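Local coordinates for protein peptide methionine sulfoxide reductase MsrA (Corynebacterium diphtheriae, PDB 4D7L) that probably repairs oxidation-damaged proteins by reducing the S-form of methionine sulfoxide back to methionine through cysteine thiol chemistry, at residues A[112-117]-A[156-161]; A[50-55]-A[214-219]; A[62-67]-A[121-126]; A[42-47]-A[100-105]. All blocks are in the same frame, centred on the assembly; numbering follows the deposited sequence.

Contact 1 of 4, residues A[112-117]-A[156-161]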
# COMPACT_ATOMS: atom_id res chain seq x y z
N ASN A 112 7.70 -11.68 -2.08
CA ASN A 112 6.96 -11.55 -0.81
C ASN A 112 6.49 -10.13 -0.49
O ASN A 112 5.85 -9.92 0.55
CB ASN A 112 7.79 -12.10 0.37
CG ASN A 112 7.91 -13.61 0.32
OD1 ASN A 112 7.16 -14.28 -0.41
ND2 ASN A 112 8.85 -14.17 1.11
N HIS A 113 6.74 -9.17 -1.37
CA HIS A 113 6.26 -7.81 -1.10
C HIS A 113 4.75 -7.65 -1.28
O HIS A 113 4.09 -8.43 -1.98
CB HIS A 113 6.93 -6.78 -2.01
CG HIS A 113 8.37 -6.55 -1.71
ND1 HIS A 113 8.81 -5.98 -0.53
CD2 HIS A 113 9.49 -6.79 -2.45
CE1 HIS A 113 10.13 -5.89 -0.56
NE2 HIS A 113 10.56 -6.37 -1.71
N THR A 114 4.17 -6.65 -0.63
CA THR A 114 2.78 -6.33 -0.95
C THR A 114 2.76 -4.95 -1.60
O THR A 114 3.69 -4.15 -1.45
CB THR A 114 1.87 -6.38 0.29
OG1 THR A 114 0.50 -6.45 -0.14
CG2 THR A 114 2.06 -5.16 1.19
N GLU A 115 1.70 -4.69 -2.36
CA GLU A 115 1.53 -3.43 -3.06
C GLU A 115 1.19 -2.35 -2.05
O GLU A 115 0.18 -2.45 -1.34
CB GLU A 115 0.45 -3.53 -4.14
CG GLU A 115 0.89 -4.41 -5.31
CD GLU A 115 -0.03 -4.33 -6.52
OE1 GLU A 115 -1.02 -3.56 -6.50
OE2 GLU A 115 0.23 -5.08 -7.49
N ILE A 116 2.03 -1.33 -2.00
CA ILE A 116 2.01 -0.32 -0.95
C ILE A 116 1.86 1.08 -1.51
O ILE A 116 2.48 1.41 -2.53
CB ILE A 116 3.31 -0.37 -0.11
CG1 ILE A 116 3.34 -1.66 0.72
CG2 ILE A 116 3.49 0.89 0.78
CD1 ILE A 116 2.27 -1.68 1.85
N VAL A 117 1.06 1.89 -0.82
CA VAL A 117 1.03 3.33 -1.03
C VAL A 117 1.82 4.01 0.07
O VAL A 117 1.53 3.82 1.26
CB VAL A 117 -0.40 3.89 -1.01
CG1 VAL A 117 -0.39 5.43 -1.27
CG2 VAL A 117 -1.29 3.19 -2.02
N ARG A 156 -2.09 -8.41 -0.08
CA ARG A 156 -2.48 -8.55 1.33
C ARG A 156 -2.56 -7.20 2.06
O ARG A 156 -1.91 -6.23 1.68
CB ARG A 156 -1.52 -9.49 2.08
CG ARG A 156 -0.08 -8.95 2.32
CD ARG A 156 0.78 -10.11 2.88
NE ARG A 156 2.13 -9.72 3.28
CZ ARG A 156 3.18 -9.68 2.45
NH1 ARG A 156 3.02 -9.95 1.16
NH2 ARG A 156 4.39 -9.34 2.91
N SER A 157 -3.35 -7.16 3.12
CA SER A 157 -3.55 -5.94 3.91
C SER A 157 -2.33 -5.64 4.77
O SER A 157 -1.77 -6.56 5.37
CB SER A 157 -4.79 -6.12 4.80
OG SER A 157 -5.06 -4.95 5.56
N ALA A 158 -1.89 -4.38 4.81
CA ALA A 158 -0.71 -4.03 5.62
C ALA A 158 -0.69 -2.57 6.05
O ALA A 158 -1.23 -1.69 5.36
CB ALA A 158 0.60 -4.38 4.86
N ILE A 159 -0.06 -2.33 7.20
CA ILE A 159 0.32 -0.99 7.62
C ILE A 159 1.77 -1.06 8.09
O ILE A 159 2.08 -1.76 9.07
CB ILE A 159 -0.56 -0.45 8.77
CG1 ILE A 159 -2.03 -0.40 8.35
CG2 ILE A 159 -0.08 0.96 9.18
CD1 ILE A 159 -2.98 -0.14 9.52
N TYR A 160 2.67 -0.37 7.40
CA TYR A 160 4.06 -0.29 7.89
C TYR A 160 4.34 1.12 8.37
O TYR A 160 3.99 2.08 7.70
CB TYR A 160 5.06 -0.70 6.79
CG TYR A 160 4.76 -2.06 6.17
CD1 TYR A 160 4.50 -3.17 6.97
CD2 TYR A 160 4.74 -2.22 4.78
CE1 TYR A 160 4.21 -4.44 6.40
CE2 TYR A 160 4.45 -3.46 4.20
CZ TYR A 160 4.19 -4.55 5.01
OH TYR A 160 3.91 -5.75 4.45
N THR A 161 4.97 1.25 9.53
CA THR A 161 5.15 2.57 10.12
C THR A 161 6.60 3.08 10.01
O THR A 161 7.54 2.33 9.75
CB THR A 161 4.71 2.56 11.58
OG1 THR A 161 5.46 1.58 12.31
CG2 THR A 161 3.23 2.23 11.69
O HOH W 1 -1.94 -4.37 -0.71
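The backbone oxygen Asn112 O is gripped end-on by both terminal nitrogens of Arg156, just before two strands of the mixed beta sheet of this MsrA fold. Arg156 NH2 donates to Asn112 O at 2.8 Å and meets the carbonyl almost head-on, with a C=O...N angle of 178°. Arg156 NH1 donates to the same oxygen at 2.9 Å from above the carbonyl plane; the oxygen itself lies close to the guanidinium plane. Two N-H groups sharing one acceptor are both bent, yet together with the Glu195 salt bridge to Arg156 NE they fix the rotation of the guanidinium. Arg156 CG stands between the backbone N and the carbonyl carbon (chi1 70°), and from there the extended chain runs past Thr114, whose CB lies over one guanidinium face. Glu195 also accepts from Tyr160 OH, so one carboxylate from the edge strand 195-198 holds two polar ends of segment 156-161.

Strands 114-117 and 158-161 are not direct neighbours. Strand 64-69 lies between them further on, and their axes diverge by 57°. Thr114 lies about 10 Å, side chain to side chain, from Cys72, the predicted active-site cysteine. Where the two strands begin, a water donates to Glu115 O at 2.9 Å and to Arg156 O at 3.0 Å, joining the two backbones. Past the water the contact turns apolar: Thr114 CG2 packs on Ala158 CB, and Ile116 crosses the Tyr160 side chain nearly at a right angle, its CD1 3.7 Å from Tyr160 CE2.

Contact 2 of 4, residues A[50-55]-A[214-219]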
# COMPACT_ATOMS: atom_id res chain seq x y z
N PRO A 50 7.82 14.94 -9.88
CA PRO A 50 6.82 15.49 -8.97
C PRO A 50 5.46 14.86 -9.18
O PRO A 50 5.12 14.53 -10.32
CB PRO A 50 6.78 16.98 -9.34
CG PRO A 50 8.15 17.26 -9.86
CD PRO A 50 8.57 16.00 -10.58
N HIS A 51 4.73 14.66 -8.09
CA HIS A 51 3.40 14.06 -8.09
C HIS A 51 2.52 14.72 -9.16
O HIS A 51 2.41 15.94 -9.21
CB HIS A 51 2.78 14.23 -6.70
CG HIS A 51 1.62 13.32 -6.42
ND1 HIS A 51 0.33 13.60 -6.84
CD2 HIS A 51 1.54 12.20 -5.67
CE1 HIS A 51 -0.48 12.66 -6.40
NE2 HIS A 51 0.22 11.79 -5.70
N ALA A 52 1.87 13.90 -9.99
CA ALA A 52 1.10 14.40 -11.13
C ALA A 52 -0.09 15.26 -10.72
O ALA A 52 -0.57 16.09 -11.50
CB ALA A 52 0.63 13.22 -12.00
N VAL A 53 -0.58 15.08 -9.49
CA VAL A 53 -1.71 15.90 -9.03
C VAL A 53 -1.26 16.94 -8.00
O VAL A 53 -1.64 18.11 -8.05
CB VAL A 53 -2.80 14.99 -8.41
CG1 VAL A 53 -4.02 15.83 -7.99
CG2 VAL A 53 -3.23 13.92 -9.43
N LEU A 54 -0.46 16.48 -7.05
CA LEU A 54 -0.09 17.31 -5.90
C LEU A 54 1.14 18.19 -6.18
O LEU A 54 1.37 19.20 -5.51
CB LEU A 54 0.16 16.42 -4.68
CG LEU A 54 -1.00 15.55 -4.19
CD1 LEU A 54 -0.60 14.70 -2.97
CD2 LEU A 54 -2.20 16.42 -3.85
N GLY A 55 1.94 17.80 -7.18
CA GLY A 55 3.08 18.60 -7.60
C GLY A 55 4.28 18.51 -6.66
O GLY A 55 5.22 19.29 -6.77
N HIS A 214 3.58 3.65 -13.07
CA HIS A 214 2.61 3.34 -12.01
C HIS A 214 2.25 4.54 -11.13
O HIS A 214 1.19 4.55 -10.48
CB HIS A 214 3.13 2.21 -11.10
CG HIS A 214 3.21 0.88 -11.79
ND1 HIS A 214 2.14 0.02 -11.84
CD2 HIS A 214 4.20 0.30 -12.49
CE1 HIS A 214 2.47 -1.05 -12.55
NE2 HIS A 214 3.72 -0.91 -12.94
N GLN A 215 3.14 5.52 -11.06
CA GLN A 215 2.93 6.67 -10.18
C GLN A 215 1.78 7.51 -10.69
O GLN A 215 1.83 7.98 -11.81
CB GLN A 215 4.22 7.51 -10.09
CG GLN A 215 5.45 6.66 -9.71
CD GLN A 215 5.30 5.97 -8.35
OE1 GLN A 215 4.65 6.51 -7.45
NE2 GLN A 215 5.94 4.80 -8.17
N GLN A 216 0.74 7.65 -9.88
CA GLN A 216 -0.49 8.34 -10.29
C GLN A 216 -1.05 7.80 -11.59
O GLN A 216 -1.54 8.54 -12.44
CB GLN A 216 -0.25 9.85 -10.40
CG GLN A 216 0.20 10.51 -9.09
CD GLN A 216 1.72 10.53 -8.95
OE1 GLN A 216 2.41 11.12 -9.77
NE2 GLN A 216 2.23 9.88 -7.91
N TYR A 217 -0.97 6.48 -11.75
CA TYR A 217 -1.43 5.82 -12.97
C TYR A 217 -2.84 6.25 -13.42
O TYR A 217 -3.07 6.54 -14.60
CB TYR A 217 -1.42 4.30 -12.77
CG TYR A 217 -1.93 3.54 -13.96
CD1 TYR A 217 -1.15 3.37 -15.09
CD2 TYR A 217 -3.21 2.95 -13.94
CE1 TYR A 217 -1.63 2.66 -16.19
CE2 TYR A 217 -3.69 2.24 -15.04
CZ TYR A 217 -2.90 2.10 -16.16
OH TYR A 217 -3.37 1.40 -17.25
N LEU A 218 -3.77 6.28 -12.47
CA LEU A 218 -5.15 6.56 -12.82
C LEU A 218 -5.35 8.00 -13.26
O LEU A 218 -6.27 8.30 -14.02
CB LEU A 218 -6.06 6.23 -11.65
CG LEU A 218 -6.08 4.75 -11.29
CD1 LEU A 218 -7.02 4.53 -10.12
CD2 LEU A 218 -6.48 3.89 -12.51
N HIS A 219 -4.50 8.90 -12.77
CA HIS A 219 -4.56 10.28 -13.26
C HIS A 219 -3.97 10.41 -14.67
O HIS A 219 -4.54 11.08 -15.54
CB HIS A 219 -3.83 11.23 -12.31
CG HIS A 219 -3.89 12.67 -12.75
ND1 HIS A 219 -4.98 13.47 -12.50
CD2 HIS A 219 -3.03 13.41 -13.48
CE1 HIS A 219 -4.78 14.66 -13.04
NE2 HIS A 219 -3.59 14.65 -13.63
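Gln216 lays its side chain over one face of the His51 imidazole while its amide oxygen takes a backbone N-H from the next residue, Ala52. This joins the N-terminal loop to the N-cap residue of the short helix 217-220. Ala52 N donates to Gln216 OE1 at 2.8 Å in a nearly straight bond (165°), although it reaches the oxygen from above the amide plane. Gln216 CG makes a CH-pi contact 3.7 Å from the centroid of the His51 ring, and the amide follows it across the face, its plane only 24° from that of the ring. A bend at chi2 (91°) turns the amide to lie along the imidazole, bringing Gln216 NE2 to 3.3 Å from His51 CD2.

A second CH-pi contact lies nearer the surface: Val53 CG2 sits over the His219 ring, 3.7 Å from its centroid, and Ala52 CB touches the same ring obliquely.

In the next shell, the His51 ring is held from several directions. Leu54 CG covers the face opposite Gln216, Thr89 OG1 of strand 86-94 is hydrogen-bonded to His51 NE2, and Trp81 of helix 73-81 meets the ring steeply. A type II beta turn from His214 to Tyr217 presents Gln216, whose backbone N is hydrogen-bonded to Glu77 OE1. The loop also fastens itself, as His51 ND1 accepts from Val53 N and, at 3.0 Å, from Leu54 N.

Contact 3 of 4, residues A[62-67]-A[121-126]. With PGE (triethylene glycol), chain K.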
# COMPACT_ATOMS: atom_id res chain seq x y z
N GLY A 62 8.36 18.67 8.64
CA GLY A 62 7.10 18.71 9.35
C GLY A 62 6.09 17.65 8.96
O GLY A 62 5.02 17.59 9.55
N THR A 63 6.38 16.85 7.94
CA THR A 63 5.46 15.79 7.56
C THR A 63 5.76 14.45 8.26
O THR A 63 6.85 14.24 8.81
CB THR A 63 5.48 15.59 6.03
OG1 THR A 63 6.81 15.25 5.59
CG2 THR A 63 5.03 16.86 5.33
N GLU A 64 4.79 13.54 8.23
CA GLU A 64 4.97 12.17 8.69
C GLU A 64 4.66 11.25 7.51
O GLU A 64 4.06 11.69 6.53
CB GLU A 64 4.06 11.88 9.89
CG GLU A 64 4.45 12.70 11.15
CD GLU A 64 3.46 12.55 12.34
OE1 GLU A 64 2.43 11.82 12.23
OE2 GLU A 64 3.71 13.19 13.40
N THR A 65 5.08 9.98 7.61
CA THR A 65 4.83 9.00 6.56
C THR A 65 4.19 7.74 7.14
O THR A 65 4.59 7.27 8.21
CB THR A 65 6.13 8.60 5.84
OG1 THR A 65 6.76 9.76 5.30
CG2 THR A 65 5.83 7.60 4.70
N ILE A 66 3.17 7.23 6.45
CA ILE A 66 2.64 5.90 6.73
C ILE A 66 2.55 5.10 5.42
O ILE A 66 2.31 5.67 4.35
CB ILE A 66 1.26 5.98 7.44
CG1 ILE A 66 0.78 4.59 7.92
CG2 ILE A 66 0.20 6.73 6.58
CD1 ILE A 66 -0.59 4.66 8.66
N TYR A 67 2.78 3.80 5.50
CA TYR A 67 2.77 2.93 4.33
C TYR A 67 1.56 2.01 4.39
O TYR A 67 1.38 1.27 5.35
CB TYR A 67 4.06 2.09 4.26
CG TYR A 67 5.29 2.94 4.12
CD1 TYR A 67 5.95 3.42 5.25
CD2 TYR A 67 5.78 3.30 2.87
CE1 TYR A 67 7.08 4.22 5.14
CE2 TYR A 67 6.92 4.11 2.75
CZ TYR A 67 7.56 4.56 3.90
OH TYR A 67 8.66 5.35 3.80
N TYR A 121 2.02 12.88 4.97
CA TYR A 121 0.92 13.75 5.38
C TYR A 121 1.36 14.82 6.37
O TYR A 121 2.37 14.68 7.05
CB TYR A 121 -0.23 12.92 5.98
CG TYR A 121 0.16 12.17 7.24
CD1 TYR A 121 0.84 10.95 7.16
CD2 TYR A 121 -0.12 12.68 8.50
CE1 TYR A 121 1.20 10.26 8.30
CE2 TYR A 121 0.25 12.00 9.65
CZ TYR A 121 0.90 10.79 9.54
OH TYR A 121 1.28 10.12 10.68
N ASP A 122 0.56 15.89 6.43
CA ASP A 122 0.73 16.97 7.38
C ASP A 122 -0.09 16.63 8.62
O ASP A 122 -1.32 16.66 8.58
CB ASP A 122 0.24 18.30 6.78
CG ASP A 122 0.39 19.49 7.74
OD1 ASP A 122 0.62 19.29 8.96
OD2 ASP A 122 0.23 20.63 7.27
N PRO A 123 0.59 16.31 9.73
CA PRO A 123 -0.12 15.85 10.93
C PRO A 123 -0.95 16.94 11.59
O PRO A 123 -1.74 16.63 12.47
CB PRO A 123 1.01 15.37 11.85
CG PRO A 123 2.20 16.11 11.41
CD PRO A 123 2.05 16.32 9.92
N THR A 124 -0.79 18.19 11.17
CA THR A 124 -1.65 19.23 11.71
C THR A 124 -2.96 19.28 10.93
O THR A 124 -3.88 19.97 11.34
CB THR A 124 -0.99 20.63 11.66
OG1 THR A 124 -0.84 21.03 10.29
CG2 THR A 124 0.38 20.63 12.35
N GLN A 125 -3.04 18.54 9.83
CA GLN A 125 -4.25 18.56 9.00
C GLN A 125 -5.00 17.22 9.00
O GLN A 125 -6.22 17.18 8.94
CB GLN A 125 -3.90 18.93 7.56
CG GLN A 125 -3.29 20.30 7.40
CD GLN A 125 -2.92 20.57 5.97
OE1 GLN A 125 -3.77 20.53 5.08
NE2 GLN A 125 -1.63 20.82 5.72
N VAL A 126 -4.25 16.12 9.08
CA VAL A 126 -4.85 14.79 9.15
C VAL A 126 -3.96 13.96 10.07
O VAL A 126 -2.75 14.12 10.04
CB VAL A 126 -4.98 14.12 7.74
CG1 VAL A 126 -3.59 13.84 7.10
CG2 VAL A 126 -5.76 12.82 7.83
C1 PGE K . 9.03 11.40 7.40
O1 PGE K . 7.96 11.94 6.64
C2 PGE K . 8.60 10.07 7.99
O2 PGE K . 9.72 9.30 8.39
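Glu64 meets Tyr121 and Pro123 along the whole length of its side chain. Its CB sits over one face of the Tyr121 ring, 3.4 Å from Tyr121 CZ. The next carbon, CG, turns beside the backbone N (chi1 -66°) and lies 4.1 Å from both Tyr121 OH and Pro123 CG. CD then reaches Pro123 CB, at 3.8 Å. At the tip the two oxygens part company: Glu64 OE1 lies 2.6 Å from Tyr121 OH, a weak hydrogen bond whose proton has another acceptor in reach, and Glu64 OE2 lies against Pro123 CB and CG. The carboxylate stands almost perpendicular to the phenol ring, their planes 85° apart.

Below the side chains is an antiparallel, hydrogen-bonded pair between strands 64-69 and 114-121 of the central sheet. Glu64 N donates to Tyr121 O at 2.9 Å, and Tyr121 N returns the bond to Glu64 O at 2.8 Å. Both side chains project from the same face of the sheet, which lets them meet. Tyr121 CE1 also touches Ile66 CG2, and Phe128 and Leu131 of helix 128-137 pack against the Tyr121 side chain.

Past the bridge the chain leaves the sheet in an Asx turn, where Asp122 OD1 accepts from Thr124 N and Thr124 OG1 from the same side of its plane. Back on segment 62-67, Thr65 OG1 is hydrogen-bonded at 2.8 Å to O1 of a triethylene glycol, probably from the crystallisation liquor.

The nearby phenol hydroxyl would be expected to stabilise the negative charge of the Glu64 carboxylate, though only modestly, since the bond is weak and its proton contested.

Contact 4 of 4, residues A[42-47]-A[100-105]. With CAC (cacodylate ion), chain D.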
# COMPACT_ATOMS: atom_id res chain seq x y z
N HIS A 42 20.26 -1.37 -7.33
CA HIS A 42 19.93 0.03 -7.64
C HIS A 42 18.41 0.25 -7.80
O HIS A 42 17.69 -0.67 -8.19
CB HIS A 42 20.66 0.49 -8.90
CG HIS A 42 22.13 0.20 -8.87
ND1 HIS A 42 22.93 0.51 -7.79
CD2 HIS A 42 22.95 -0.34 -9.80
CE1 HIS A 42 24.17 0.13 -8.04
NE2 HIS A 42 24.21 -0.37 -9.26
N PRO A 43 17.93 1.46 -7.45
CA PRO A 43 16.50 1.75 -7.51
C PRO A 43 15.96 1.61 -8.93
O PRO A 43 16.63 1.95 -9.90
CB PRO A 43 16.39 3.21 -7.06
CG PRO A 43 17.68 3.53 -6.44
CD PRO A 43 18.71 2.62 -6.98
N VAL A 44 14.74 1.13 -9.04
CA VAL A 44 14.11 1.01 -10.33
C VAL A 44 13.72 2.39 -10.85
O VAL A 44 13.81 2.68 -12.05
CB VAL A 44 12.87 0.09 -10.21
CG1 VAL A 44 11.95 0.27 -11.38
CG2 VAL A 44 13.30 -1.38 -10.05
N LEU A 45 13.36 3.28 -9.93
CA LEU A 45 13.01 4.65 -10.27
C LEU A 45 13.89 5.60 -9.44
O LEU A 45 13.45 6.13 -8.41
CB LEU A 45 11.51 4.89 -9.98
CG LEU A 45 10.91 6.29 -10.19
CD1 LEU A 45 11.22 6.77 -11.57
CD2 LEU A 45 9.38 6.29 -9.93
N PRO A 46 15.13 5.83 -9.87
CA PRO A 46 16.03 6.60 -9.01
C PRO A 46 15.66 8.08 -8.91
O PRO A 46 15.94 8.71 -7.89
CB PRO A 46 17.38 6.44 -9.69
CG PRO A 46 17.05 6.18 -11.13
CD PRO A 46 15.79 5.36 -11.09
N ASN A 47 14.99 8.61 -9.93
CA ASN A 47 14.65 10.03 -9.97
C ASN A 47 13.17 10.28 -10.26
O ASN A 47 12.80 10.62 -11.37
CB ASN A 47 15.55 10.73 -10.98
CG ASN A 47 17.02 10.71 -10.54
OD1 ASN A 47 17.32 10.96 -9.37
ND2 ASN A 47 17.92 10.37 -11.45
N ASN A 100 14.77 -3.78 -4.50
CA ASN A 100 14.44 -3.10 -5.75
C ASN A 100 13.80 -3.97 -6.83
O ASN A 100 14.34 -4.08 -7.93
CB ASN A 100 15.70 -2.46 -6.32
CG ASN A 100 16.31 -1.48 -5.35
OD1 ASN A 100 15.70 -0.45 -5.04
ND2 ASN A 100 17.52 -1.80 -4.86
N PRO A 101 12.65 -4.58 -6.51
CA PRO A 101 11.97 -5.41 -7.51
C PRO A 101 11.32 -4.56 -8.61
O PRO A 101 10.90 -3.45 -8.34
CB PRO A 101 10.89 -6.12 -6.69
CG PRO A 101 10.51 -5.09 -5.62
CD PRO A 101 11.87 -4.46 -5.26
N THR A 102 11.27 -5.08 -9.83
CA THR A 102 10.41 -4.51 -10.86
C THR A 102 8.97 -4.93 -10.57
O THR A 102 8.73 -5.87 -9.82
CB THR A 102 10.77 -4.99 -12.26
OG1 THR A 102 10.55 -6.40 -12.33
CG2 THR A 102 12.24 -4.69 -12.58
N TYR A 103 8.02 -4.24 -11.18
CA TYR A 103 6.63 -4.62 -11.05
C TYR A 103 6.41 -6.05 -11.54
O TYR A 103 5.73 -6.87 -10.90
CB TYR A 103 5.76 -3.64 -11.85
CG TYR A 103 4.28 -3.98 -11.83
CD1 TYR A 103 3.55 -3.91 -10.65
CD2 TYR A 103 3.62 -4.33 -13.01
CE1 TYR A 103 2.17 -4.18 -10.64
CE2 TYR A 103 2.26 -4.61 -13.01
CZ TYR A 103 1.55 -4.53 -11.82
OH TYR A 103 0.20 -4.81 -11.81
N ARG A 104 7.02 -6.37 -12.67
CA ARG A 104 6.83 -7.70 -13.23
C ARG A 104 7.34 -8.74 -12.23
O ARG A 104 6.69 -9.75 -11.99
CB ARG A 104 7.54 -7.84 -14.58
CG ARG A 104 7.47 -9.24 -15.18
CD ARG A 104 8.19 -9.30 -16.53
NE ARG A 104 7.57 -8.40 -17.51
CZ ARG A 104 6.51 -8.72 -18.25
NH1 ARG A 104 5.96 -9.92 -18.14
NH2 ARG A 104 6.02 -7.84 -19.11
N GLU A 105 8.47 -8.47 -11.59
CA GLU A 105 8.95 -9.41 -10.57
C GLU A 105 7.96 -9.58 -9.41
O GLU A 105 7.69 -10.70 -8.97
CB GLU A 105 10.31 -8.95 -10.04
CG GLU A 105 11.42 -9.16 -11.06
CD GLU A 105 12.75 -8.58 -10.63
OE1 GLU A 105 12.78 -7.61 -9.84
OE2 GLU A 105 13.78 -9.11 -11.10
AS CAC D . -2.40 -3.98 -10.05
O1 CAC D . -1.20 -5.17 -9.64
O2 CAC D . -3.85 -4.28 -9.14
C1 CAC D . -2.80 -4.08 -11.97
C2 CAC D . -1.72 -2.19 -9.62
O HOH W 2 16.77 -3.10 -9.80
O HOH W 3 13.62 0.25 -6.55
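Packing and water, with no direct hydrogen bond, join Asn100 and Val44 where the N-terminal loop passes the start of helix 103-107, which opens with a capping box. The packing centres on Asn100. Its CB and CG both come within 3.3 Å of His42 O, and OD1 turns to Pro43 CA. Val44 fits alongside with one branch: CG1 lies anti to the backbone N (chi1 162°), which puts CG2 anti to the carbonyl carbon, 3.6 Å from both Asn100 O and Pro101 O and reaching on to the methyl of Thr102.

Water supplies the polar links. One molecule accepts from Val44 N at 2.9 Å and donates to Asn100 OD1 at 2.7 Å, so this amide oxygen is tied to the loop backbone through a single water. Another is within hydrogen-bonding distance of His42 O and Asn100 O, but has more acceptors in reach than protons to give. The nitrogen end, Asn100 ND2, bonds to Gly40 O just upstream, which anchors the other half of the amide to the same loop.

Capping bonds order the helix end. Thr102 N donates to Glu105 OE1, and Glu105 N gives its hydrogen to Thr102 OG1 at 3.0 Å; Glu211 accepts from the next backbone N, that of Tyr103. The tyrosine ring extends away from the loop toward a cacodylate ion, probably from the crystallisation liquor and also bonded by Tyr155 OH. There Tyr103 OH donates to cacodylate O1 at 2.6 Å, with O1 near the plane of the ring at its edge.

From the N terminus, the loop before the first strand supplies segment 42-47 of contact 4 and then 50-55 of contact 2. Contact 4 closes at 100-105, contact 3 joins strand 64-69 to the end of strand 114-121, and contact 1 reaches from that strand's start to 156-161. Contact 2 closes last, at 214-219, with contacts 1 and 3 nested inside its loop. Contact 4 crosses contacts 2 and 3, and contact 1 crosses contact 3, but contacts 4 and 1 follow in series. Contacts 1 and 3 share the central sheet, where Tyr67 packs on Ile116. Contact 4 touches contact 1 through Pro101 and His113, and contact 2 through Tyr103 and His214.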